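Long-range contacts in rhamnosidase B (Bacillus sp., PDB 2OKX), which hydrolyses alpha-L-rhamnosides, probably releasing terminal L-rhamnose with inversion of configuration, as a glycoside hydrolase of family 78: residues Asn21-Phe26 and Thr131-Gln137; Met144-Gln148 and Ser570-Val574; Glu394-Phe398 and Asp483-Ile489. The contacts are given in a common frame with arbitrary orientation. Where two conformers were deposited one is given. Residue numbers count along the deposited sequence, not the author numbering.

Interaction 1 of 3, residues Asn21-Phe26 and Thr131-Gln137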
loop_
_atom_site.group_PDB
_atom_site.type_symbol
_atom_site.label_atom_id
_atom_site.label_comp_id
_atom_site.label_asym_id
_atom_site.label_seq_id
_atom_site.Cartn_x
_atom_site.Cartn_y
_atom_site.Cartn_z
ATOM N N ASN A 21 -18.876 -1.461 -5.153
ATOM C CA ASN A 21 -18.458 -2.705 -4.515
ATOM C C ASN A 21 -19.304 -3.914 -4.917
ATOM O O ASN A 21 -19.926 -4.548 -4.072
ATOM C CB ASN A 21 -18.524 -2.501 -2.996
ATOM C CG ASN A 21 -17.954 -3.669 -2.206
ATOM O OD1 ASN A 21 -18.219 -3.804 -1.011
ATOM N ND2 ASN A 21 -17.165 -4.501 -2.860
ATOM N N GLU A 22 -19.319 -4.239 -6.206
ATOM C CA GLU A 22 -20.096 -5.379 -6.673
ATOM C C GLU A 22 -19.228 -6.461 -7.294
ATOM O O GLU A 22 -18.407 -6.188 -8.165
ATOM C CB GLU A 22 -21.145 -4.931 -7.703
ATOM C CG GLU A 22 -21.978 -6.078 -8.273
ATOM C CD GLU A 22 -23.042 -5.612 -9.254
ATOM O OE1 GLU A 22 -22.843 -5.755 -10.485
ATOM O OE2 GLU A 22 -24.076 -5.091 -8.787
ATOM N N TRP A 23 -19.417 -7.694 -6.836
ATOM C CA TRP A 23 -18.677 -8.829 -7.371
ATOM C C TRP A 23 -19.639 -9.583 -8.289
ATOM O O TRP A 23 -20.701 -10.030 -7.860
ATOM C CB TRP A 23 -18.185 -9.722 -6.225
ATOM C CG TRP A 23 -17.137 -9.050 -5.367
ATOM C CD1 TRP A 23 -16.707 -7.753 -5.459
ATOM C CD2 TRP A 23 -16.388 -9.645 -4.300
ATOM N NE1 TRP A 23 -15.737 -7.506 -4.516
ATOM C CE2 TRP A 23 -15.522 -8.649 -3.792
ATOM C CE3 TRP A 23 -16.362 -10.923 -3.724
ATOM C CZ2 TRP A 23 -14.638 -8.892 -2.732
ATOM C CZ3 TRP A 23 -15.482 -11.164 -2.668
ATOM C CH2 TRP A 23 -14.632 -10.152 -2.186
ATOM N N ARG A 24 -19.268 -9.703 -9.559
ATOM C CA ARG A 24 -20.120 -10.362 -10.542
ATOM C C ARG A 24 -19.465 -11.557 -11.229
ATOM O O ARG A 24 -18.300 -11.502 -11.620
ATOM C CB ARG A 24 -20.559 -9.327 -11.582
ATOM C CG ARG A 24 -21.356 -9.870 -12.756
ATOM C CD ARG A 24 -21.901 -8.718 -13.596
ATOM N NE ARG A 24 -22.960 -7.997 -12.895
ATOM C CZ ARG A 24 -24.203 -8.447 -12.748
ATOM N NH1 ARG A 24 -24.556 -9.620 -13.260
ATOM N NH2 ARG A 24 -25.097 -7.726 -12.083
ATOM N N CYS A 25 -20.239 -12.630 -11.379
ATOM C CA CYS A 25 -19.775 -13.862 -12.011
ATOM C C CYS A 25 -20.128 -13.927 -13.491
ATOM O O CYS A 25 -21.178 -13.443 -13.913
ATOM C CB CYS A 25 -20.400 -15.078 -11.323
ATOM S SG CYS A 25 -20.164 -15.170 -9.540
ATOM N N PHE A 26 -19.242 -14.540 -14.272
ATOM C CA PHE A 26 -19.458 -14.718 -15.702
ATOM C C PHE A 26 -19.101 -16.151 -16.080
ATOM O O PHE A 26 -18.147 -16.722 -15.547
ATOM C CB PHE A 26 -18.598 -13.750 -16.523
ATOM C CG PHE A 26 -18.978 -12.305 -16.359
ATOM C CD1 PHE A 26 -18.450 -11.542 -15.321
ATOM C CD2 PHE A 26 -19.877 -11.710 -17.240
ATOM C CE1 PHE A 26 -18.811 -10.208 -15.162
ATOM C CE2 PHE A 26 -20.247 -10.376 -17.092
ATOM C CZ PHE A 26 -19.713 -9.623 -16.050
ATOM N N THR A 131 -24.332 -14.362 -16.748
ATOM C CA THR A 131 -23.822 -13.553 -15.647
ATOM C C THR A 131 -24.841 -13.340 -14.534
ATOM O O THR A 131 -26.044 -13.240 -14.781
ATOM C CB THR A 131 -23.346 -12.171 -16.142
ATOM O OG1 THR A 131 -22.832 -11.418 -15.036
ATOM C CG2 THR A 131 -24.497 -11.402 -16.777
ATOM N N GLU A 132 -24.336 -13.279 -13.305
ATOM C CA GLU A 132 -25.142 -13.060 -12.106
ATOM C C GLU A 132 -24.200 -12.544 -11.021
ATOM O O GLU A 132 -23.007 -12.855 -11.035
ATOM C CB GLU A 132 -25.778 -14.370 -11.616
ATOM C CG GLU A 132 -26.895 -14.934 -12.489
ATOM C CD GLU A 132 -28.156 -14.083 -12.478
ATOM O OE1 GLU A 132 -28.670 -13.790 -11.377
ATOM O OE2 GLU A 132 -28.638 -13.716 -13.574
ATOM N N ARG A 133 -24.719 -11.753 -10.089
ATOM C CA ARG A 133 -23.879 -11.250 -9.013
ATOM C C ARG A 133 -23.474 -12.435 -8.154
ATOM O O ARG A 133 -24.198 -13.431 -8.084
ATOM C CB ARG A 133 -24.635 -10.244 -8.144
ATOM C CG ARG A 133 -24.733 -8.846 -8.720
ATOM C CD ARG A 133 -25.102 -7.867 -7.622
ATOM N NE ARG A 133 -24.128 -7.913 -6.533
ATOM C CZ ARG A 133 -24.284 -7.308 -5.361
ATOM N NH1 ARG A 133 -25.380 -6.603 -5.114
ATOM N NH2 ARG A 133 -23.346 -7.415 -4.433
ATOM N N LEU A 134 -22.318 -12.334 -7.504
ATOM C CA LEU A 134 -21.869 -13.402 -6.623
ATOM C C LEU A 134 -22.862 -13.448 -5.469
ATOM O O LEU A 134 -23.035 -12.462 -4.750
ATOM C CB LEU A 134 -20.471 -13.105 -6.082
ATOM C CG LEU A 134 -19.895 -14.139 -5.109
ATOM C CD1 LEU A 134 -19.627 -15.443 -5.847
ATOM C CD2 LEU A 134 -18.604 -13.603 -4.500
ATOM N N GLY A 135 -23.516 -14.592 -5.299
ATOM C CA GLY A 135 -24.491 -14.730 -4.235
ATOM C C GLY A 135 -23.948 -14.502 -2.836
ATOM O O GLY A 135 -22.883 -15.010 -2.483
ATOM N N GLY A 136 -24.679 -13.727 -2.040
ATOM C CA GLY A 136 -24.262 -13.461 -0.677
ATOM C C GLY A 136 -23.263 -12.331 -0.479
ATOM O O GLY A 136 -23.026 -11.918 0.653
ATOM N N GLN A 137 -22.674 -11.830 -1.560
ATOM C CA GLN A 137 -21.705 -10.745 -1.447
ATOM C C GLN A 137 -22.431 -9.425 -1.214
ATOM O O GLN A 137 -23.132 -8.931 -2.095
ATOM C CB GLN A 137 -20.847 -10.665 -2.708
ATOM C CG GLN A 137 -19.730 -9.632 -2.616
ATOM C CD GLN A 137 -20.103 -8.296 -3.228
ATOM O OE1 GLN A 137 -19.710 -7.240 -2.732
ATOM N NE2 GLN A 137 -20.845 -8.336 -4.325
HETATM O O HOH W 1 -27.411 -10.681 -14.001
#
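Strands 22-26 and 131-133 run antiparallel, their axes 4.6 Å apart at closest approach and their directions 152° apart. Cys25 and Glu132 form the hydrogen-bonded pair, with Cys25 N to Glu132 O at 2.8 Å and Glu132 N to Cys25 O at 3.2 Å. Arg24-Arg133 and Phe26-Thr131 are non-hydrogen-bonded pairs. The ladder is continued by Leu134 N, 2.8 Å from Trp23 O, at the start of a type II turn, Leu134 to Gln137, where the angles of Gly136 call for glycine. Both strands are interior in the antiparallel sheet of the N-terminal domain: 22-31 also pairs with 87-96, and 130-133 with 174-181. On one face Leu134 packs beside Trp23 (CE3 to Leu134 CD2, 3.6 Å) and Cys25 (SG to Leu134 CD1, 3.7 Å), while Gln137 lies over a face of the indole. On the other, Arg24 NH1 donates to Thr131 OG1 at 3.1 Å, and that hydroxyl donates to Cys25 O at 2.8 Å. Glu22 links the two arginines: OE1 is 3.3 Å from Arg24 NE, and OE2 makes a long, purely electrostatic salt bridge to Arg133 NE at 3.6 Å. Arg24 also makes a cation-pi contact with Trp12.

Interaction 2 of 3, residues Met144-Gln148 and Ser570-Val574; sequences MACQQ and SYEQV
The Gln148 side chain, chi1 m and chi2 t, reaches across the backbone of the loop 570-573 and overlaps its carbonyls: Gln148 CD is 3.2 Å from Glu572 O, and Gln148 OE1 as modelled is 3.1 Å from Ser570 O and 3.0 Å from Tyr571 O. Gln148 NE2 as modelled is 3.0 Å from OE1 of Gln573 (m, t), whose NE2 is hydrogen-bonded to Pro569 O. Neither segment is helix or strand. Ala145 to Gln148 form a type I beta turn, with Gln148 N hydrogen-bonded to Ala145 O at 3.1 Å and Cys146 and Gln147 near -60/-26 and -89/-23. In 570-574 the chain twists at Gln573 (left-handed, 60/34). Gln147 CA lies 5.5 Å from Glu572 CA and Ala145 CA 7.4 Å from Tyr571 CA. Gln147 (chi1 m) points at the partner and lies beside the Glu572 side chain, its CB 3.8 Å from Val574 CG2; Ala145 CB is 4.0 Å from Tyr571 O. The arrangement is a loop-to-loop domain interface, joining the N-terminal domain to the loop between helices 544-559 and 577-590 of the six-hairpin glycosidase domain. Glu572 (m, t) turns its carboxylate to Trp576, Arg858 and a bound glycerol that, though probably from the crystallisation liquor, is consistent with a polar pocket. Amide groups can suit such backbone carbonyls, while the main partners of the Glu572 carboxylate lie outside the two segments.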
loop_
_atom_site.group_PDB
_atom_site.type_symbol
_atom_site.label_atom_id
_atom_site.label_comp_id
_atom_site.label_asym_id
_atom_site.label_seq_id
_atom_site.Cartn_x
_atom_site.Cartn_y
_atom_site.Cartn_z
ATOM N N MET A 144 -12.329 -0.384 2.380
ATOM C CA MET A 144 -11.110 -0.829 3.048
ATOM C C MET A 144 -10.233 0.312 3.550
ATOM O O MET A 144 -9.837 0.334 4.716
ATOM C CB MET A 144 -10.311 -1.718 2.103
ATOM C CG MET A 144 -9.181 -2.494 2.758
ATOM S SD MET A 144 -8.611 -3.756 1.613
ATOM C CE MET A 144 -6.951 -4.123 2.275
ATOM N N ALA A 145 -9.932 1.254 2.666
ATOM C CA ALA A 145 -9.091 2.393 3.011
ATOM C C ALA A 145 -9.206 3.427 1.906
ATOM O O ALA A 145 -9.672 3.116 0.804
ATOM C CB ALA A 145 -7.633 1.943 3.155
ATOM N N CYS A 146 -8.774 4.651 2.182
ATOM C CA CYS A 146 -8.849 5.688 1.161
ATOM C C CYS A 146 -8.039 5.279 -0.064
ATOM O O CYS A 146 -8.337 5.702 -1.181
ATOM C CB CYS A 146 -8.340 7.031 1.706
ATOM S SG CYS A 146 -6.580 7.090 2.166
ATOM N N GLN A 147 -7.034 4.430 0.143
ATOM C CA GLN A 147 -6.168 3.989 -0.948
ATOM C C GLN A 147 -6.638 2.741 -1.683
ATOM O O GLN A 147 -6.272 2.528 -2.840
ATOM C CB GLN A 147 -4.743 3.700 -0.433
ATOM C CG GLN A 147 -4.094 4.805 0.403
ATOM C CD GLN A 147 -4.359 4.646 1.886
ATOM O OE1 GLN A 147 -5.196 3.841 2.294
ATOM N NE2 GLN A 147 -3.649 5.422 2.705
ATOM N N GLN A 148 -7.460 1.927 -1.030
ATOM C CA GLN A 148 -7.859 0.662 -1.628
ATOM C C GLN A 148 -9.329 0.411 -1.957
ATOM O O GLN A 148 -10.119 1.341 -2.096
ATOM C CB GLN A 148 -7.325 -0.459 -0.734
ATOM C CG GLN A 148 -5.935 -0.150 -0.165
ATOM C CD GLN A 148 -5.161 -1.401 0.195
ATOM O OE1 GLN A 148 -4.568 -1.502 1.275
ATOM N NE2 GLN A 148 -5.158 -2.362 -0.714
ATOM N N SER A 570 0.173 -3.645 3.777
ATOM C CA SER A 570 -0.982 -3.510 4.655
ATOM C C SER A 570 -1.883 -2.310 4.367
ATOM O O SER A 570 -2.911 -2.451 3.703
ATOM C CB SER A 570 -0.526 -3.472 6.120
ATOM O OG SER A 570 0.383 -2.409 6.350
ATOM N N TYR A 571 -1.494 -1.133 4.855
ATOM C CA TYR A 571 -2.302 0.069 4.679
ATOM C C TYR A 571 -2.627 0.533 3.264
ATOM O O TYR A 571 -3.778 0.881 2.987
ATOM C CB TYR A 571 -1.684 1.257 5.432
ATOM C CG TYR A 571 -1.608 1.066 6.931
ATOM C CD1 TYR A 571 -0.524 0.415 7.517
ATOM C CD2 TYR A 571 -2.652 1.484 7.757
ATOM C CE1 TYR A 571 -0.481 0.177 8.888
ATOM C CE2 TYR A 571 -2.624 1.249 9.129
ATOM C CZ TYR A 571 -1.540 0.594 9.688
ATOM O OH TYR A 571 -1.529 0.315 11.035
ATOM N N GLU A 572 -1.649 0.521 2.359
ATOM C CA GLU A 572 -1.905 1.053 1.024
ATOM C C GLU A 572 -1.765 0.171 -0.222
ATOM O O GLU A 572 -2.661 0.176 -1.072
ATOM C CB GLU A 572 -1.065 2.324 0.845
ATOM C CG GLU A 572 -0.983 3.164 2.126
ATOM C CD GLU A 572 -0.506 4.587 1.889
ATOM O OE1 GLU A 572 -0.120 5.256 2.873
ATOM O OE2 GLU A 572 -0.529 5.045 0.729
ATOM N N GLN A 573 -0.661 -0.566 -0.344
ATOM C CA GLN A 573 -0.439 -1.409 -1.524
ATOM C C GLN A 573 -0.418 -0.496 -2.756
ATOM O O GLN A 573 -0.854 -0.880 -3.847
ATOM C CB GLN A 573 -1.557 -2.453 -1.658
ATOM C CG GLN A 573 -1.542 -3.534 -0.574
ATOM C CD GLN A 573 -2.831 -4.347 -0.521
ATOM O OE1 GLN A 573 -3.450 -4.626 -1.548
ATOM N NE2 GLN A 573 -3.228 -4.747 0.684
ATOM N N VAL A 574 0.105 0.711 -2.559
ATOM C CA VAL A 574 0.186 1.725 -3.610
ATOM C C VAL A 574 1.588 1.917 -4.183
ATOM O O VAL A 574 2.577 1.902 -3.449
ATOM C CB VAL A 574 -0.300 3.098 -3.071
ATOM C CG1 VAL A 574 -0.049 4.199 -4.101
ATOM C CG2 VAL A 574 -1.784 3.027 -2.736
#

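Interaction 3 of 3, residues Glu394-Phe398 and Asp483-Ile489; sequences EENVF and DNTFRYI
No direct hydrogen bond joins these two segments; two waters bridge them, and His315 links them as well. Residues 485-489 are a strand of the concanavalin-like beta-sandwich domain, paired antiparallel with 462-472 and parallel with 153-155, and residues 394-398 lie across it as the lead-in to helix 397-402. Glu395 and Asn396 are extended (-101/82 and -115/92), then Val397 and Phe398 turn helical. Asn396 is the N-cap, its OD1 accepting from Gly399 N. The CA 395-398 and CA 483-489 directions are 139° apart, with Val397 CA 6.3 Å from Thr485 CA and Phe398 CA 5.7 Å from Asp483 CA. Asn484 centres an inverse gamma turn leading into the strand. Val397 (chi1 t) provides the apolar middle: CG1 lies 3.6 Å from Thr485 CG2, while CG2 lies 3.7 Å from Phe486 O and 3.9 Å from Arg487 CB. Phe398 (chi1 t) brings its CB 3.4 Å from Asp483 OD2. At the start of the helix one water holds Phe398 N (3.1 Å), Asp483 OD2 (2.7 Å) and Thr485 OG1 (2.7 Å). His315, from strand 314-320, bonds both Asn396 ND2 and Asp483 OD1, so domain D2 shares this corner. Farther along the strand Arg487 (t, t, m) reaches Glu395, with NH1 3.6 Å from its CA and NE salt-bridged to Asp464. The second water accepts from Arg487 NH1 at 3.0 Å and donates to OE2 of Glu395 (m, t) at 2.7 Å; the same OE2 rests 3.8 Å from Ile489 CD1.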
loop_
_atom_site.group_PDB
_atom_site.type_symbol
_atom_site.label_atom_id
_atom_site.label_comp_id
_atom_site.label_asym_id
_atom_site.label_seq_id
_atom_site.Cartn_x
_atom_site.Cartn_y
_atom_site.Cartn_z
ATOM N N GLU A 394 -23.764 -2.747 9.459
ATOM C CA GLU A 394 -23.650 -3.092 10.869
ATOM C C GLU A 394 -22.837 -4.379 11.034
ATOM O O GLU A 394 -22.717 -4.921 12.128
ATOM C CB GLU A 394 -25.046 -3.233 11.491
ATOM C CG GLU A 394 -25.664 -1.882 11.850
ATOM C CD GLU A 394 -27.156 -1.950 12.144
ATOM O OE1 GLU A 394 -27.614 -2.960 12.714
ATOM O OE2 GLU A 394 -27.865 -0.976 11.814
ATOM N N GLU A 395 -22.289 -4.865 9.925
ATOM C CA GLU A 395 -21.448 -6.061 9.939
ATOM C C GLU A 395 -20.047 -5.457 9.892
ATOM O O GLU A 395 -19.431 -5.355 8.835
ATOM C CB GLU A 395 -21.750 -6.909 8.705
ATOM C CG GLU A 395 -23.228 -7.304 8.627
ATOM C CD GLU A 395 -23.565 -8.127 7.406
ATOM O OE1 GLU A 395 -23.609 -7.561 6.289
ATOM O OE2 GLU A 395 -23.779 -9.349 7.564
ATOM N N ASN A 396 -19.572 -5.050 11.065
ATOM C CA ASN A 396 -18.297 -4.361 11.213
ATOM C C ASN A 396 -17.229 -5.120 12.000
ATOM O O ASN A 396 -17.131 -5.006 13.226
ATOM C CB ASN A 396 -18.586 -3.000 11.862
ATOM C CG ASN A 396 -17.346 -2.167 12.073
ATOM O OD1 ASN A 396 -16.273 -2.470 11.544
ATOM N ND2 ASN A 396 -17.488 -1.096 12.846
ATOM N N VAL A 397 -16.409 -5.874 11.276
ATOM C CA VAL A 397 -15.359 -6.663 11.902
ATOM C C VAL A 397 -14.315 -5.810 12.616
ATOM O O VAL A 397 -13.902 -6.140 13.721
ATOM C CB VAL A 397 -14.658 -7.567 10.869
ATOM C CG1 VAL A 397 -13.524 -8.351 11.540
ATOM C CG2 VAL A 397 -15.676 -8.531 10.259
ATOM N N PHE A 398 -13.894 -4.714 11.991
ATOM C CA PHE A 398 -12.889 -3.845 12.598
ATOM C C PHE A 398 -13.358 -3.278 13.938
ATOM O O PHE A 398 -12.686 -3.430 14.959
ATOM C CB PHE A 398 -12.531 -2.698 11.642
ATOM C CG PHE A 398 -11.417 -1.814 12.140
ATOM C CD1 PHE A 398 -10.090 -2.238 12.084
ATOM C CD2 PHE A 398 -11.696 -0.557 12.669
ATOM C CE1 PHE A 398 -9.056 -1.421 12.550
ATOM C CE2 PHE A 398 -10.671 0.269 13.139
ATOM C CZ PHE A 398 -9.346 -0.165 13.078
ATOM N N ASP A 483 -9.615 -1.071 7.273
ATOM C CA ASP A 483 -10.517 -2.148 7.660
ATOM C C ASP A 483 -9.943 -3.397 6.999
ATOM O O ASP A 483 -10.426 -3.849 5.961
ATOM C CB ASP A 483 -11.930 -1.873 7.148
ATOM C CG ASP A 483 -12.723 -0.987 8.083
ATOM O OD1 ASP A 483 -12.361 0.198 8.248
ATOM O OD2 ASP A 483 -13.713 -1.488 8.661
ATOM N N ASN A 484 -8.889 -3.930 7.611
ATOM C CA ASN A 484 -8.167 -5.105 7.115
ATOM C C ASN A 484 -8.949 -6.354 7.497
ATOM O O ASN A 484 -8.443 -7.233 8.199
ATOM C CB ASN A 484 -6.784 -5.126 7.770
ATOM C CG ASN A 484 -5.710 -5.618 6.840
ATOM O OD1 ASN A 484 -5.854 -5.552 5.621
ATOM N ND2 ASN A 484 -4.607 -6.095 7.411
ATOM N N THR A 485 -10.170 -6.450 6.985
ATOM C CA THR A 485 -11.057 -7.532 7.374
ATOM C C THR A 485 -12.003 -8.085 6.316
ATOM O O THR A 485 -12.097 -7.591 5.198
ATOM C CB THR A 485 -11.983 -7.035 8.485
ATOM O OG1 THR A 485 -12.857 -6.043 7.929
ATOM C CG2 THR A 485 -11.198 -6.385 9.617
ATOM N N PHE A 486 -12.714 -9.132 6.729
ATOM C CA PHE A 486 -13.767 -9.744 5.941
ATOM C C PHE A 486 -14.623 -10.554 6.904
ATOM O O PHE A 486 -14.162 -10.968 7.972
ATOM C CB PHE A 486 -13.231 -10.606 4.774
ATOM C CG PHE A 486 -12.732 -11.980 5.159
ATOM C CD1 PHE A 486 -11.414 -12.342 4.895
ATOM C CD2 PHE A 486 -13.588 -12.937 5.707
ATOM C CE1 PHE A 486 -10.955 -13.632 5.166
ATOM C CE2 PHE A 486 -13.137 -14.229 5.981
ATOM C CZ PHE A 486 -11.820 -14.575 5.710
ATOM N N ARG A 487 -15.893 -10.708 6.563
ATOM C CA ARG A 487 -16.793 -11.511 7.370
ATOM C C ARG A 487 -17.362 -12.552 6.432
ATOM O O ARG A 487 -17.770 -12.236 5.313
ATOM C CB ARG A 487 -17.937 -10.685 7.964
ATOM C CG ARG A 487 -19.088 -11.563 8.483
ATOM C CD ARG A 487 -20.018 -10.799 9.400
ATOM N NE ARG A 487 -19.368 -10.463 10.660
ATOM C CZ ARG A 487 -19.939 -9.762 11.632
ATOM N NH1 ARG A 487 -21.182 -9.317 11.488
ATOM N NH2 ARG A 487 -19.270 -9.507 12.749
ATOM N N TYR A 488 -17.374 -13.792 6.892
ATOM C CA TYR A 488 -17.889 -14.904 6.112
ATOM C C TYR A 488 -18.949 -15.577 6.971
ATOM O O TYR A 488 -18.688 -15.937 8.121
ATOM C CB TYR A 488 -16.760 -15.893 5.813
ATOM C CG TYR A 488 -17.191 -17.127 5.054
ATOM C CD1 TYR A 488 -17.156 -17.162 3.659
ATOM C CD2 TYR A 488 -17.632 -18.263 5.733
ATOM C CE1 TYR A 488 -17.544 -18.304 2.961
ATOM C CE2 TYR A 488 -18.027 -19.409 5.045
ATOM C CZ TYR A 488 -17.979 -19.422 3.663
ATOM O OH TYR A 488 -18.364 -20.556 2.987
ATOM N N ILE A 489 -20.149 -15.717 6.420
ATOM C CA ILE A 489 -21.247 -16.356 7.134
ATOM C C ILE A 489 -21.415 -17.735 6.510
ATOM O O ILE A 489 -21.639 -17.865 5.307
ATOM C CB ILE A 489 -22.545 -15.541 7.001
ATOM C CG1 ILE A 489 -22.285 -14.095 7.434
ATOM C CG2 ILE A 489 -23.631 -16.148 7.881
ATOM C CD1 ILE A 489 -23.402 -13.131 7.096
HETATM O O HOH W 2 -23.590 -10.440 9.995
HETATM O O HOH W 3 -14.377 -4.080 9.015
#

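Overall arrangement
From the N terminus, interaction 1 closes first, bringing Thr131-Gln137 back beside Asn21-Phe26 within the N-terminal beta domain. A few residues later Met144-Gln148 starts interaction 2, which closes a loop of more than 400 residues at Ser570-Val574 in the glycosidase domain. Interaction 3 is nested inside that loop and sets the lead-in to helix 397-402 against a strand of the concanavalin-like domain. Interactions 2 and 3 touch: Met144 O is 2.9 Å from Asp483 N, a probable hydrogen bond. Interaction 1 stays apart, its centre about 23 Å from that of interaction 2 and about 18 Å from that of interaction 3.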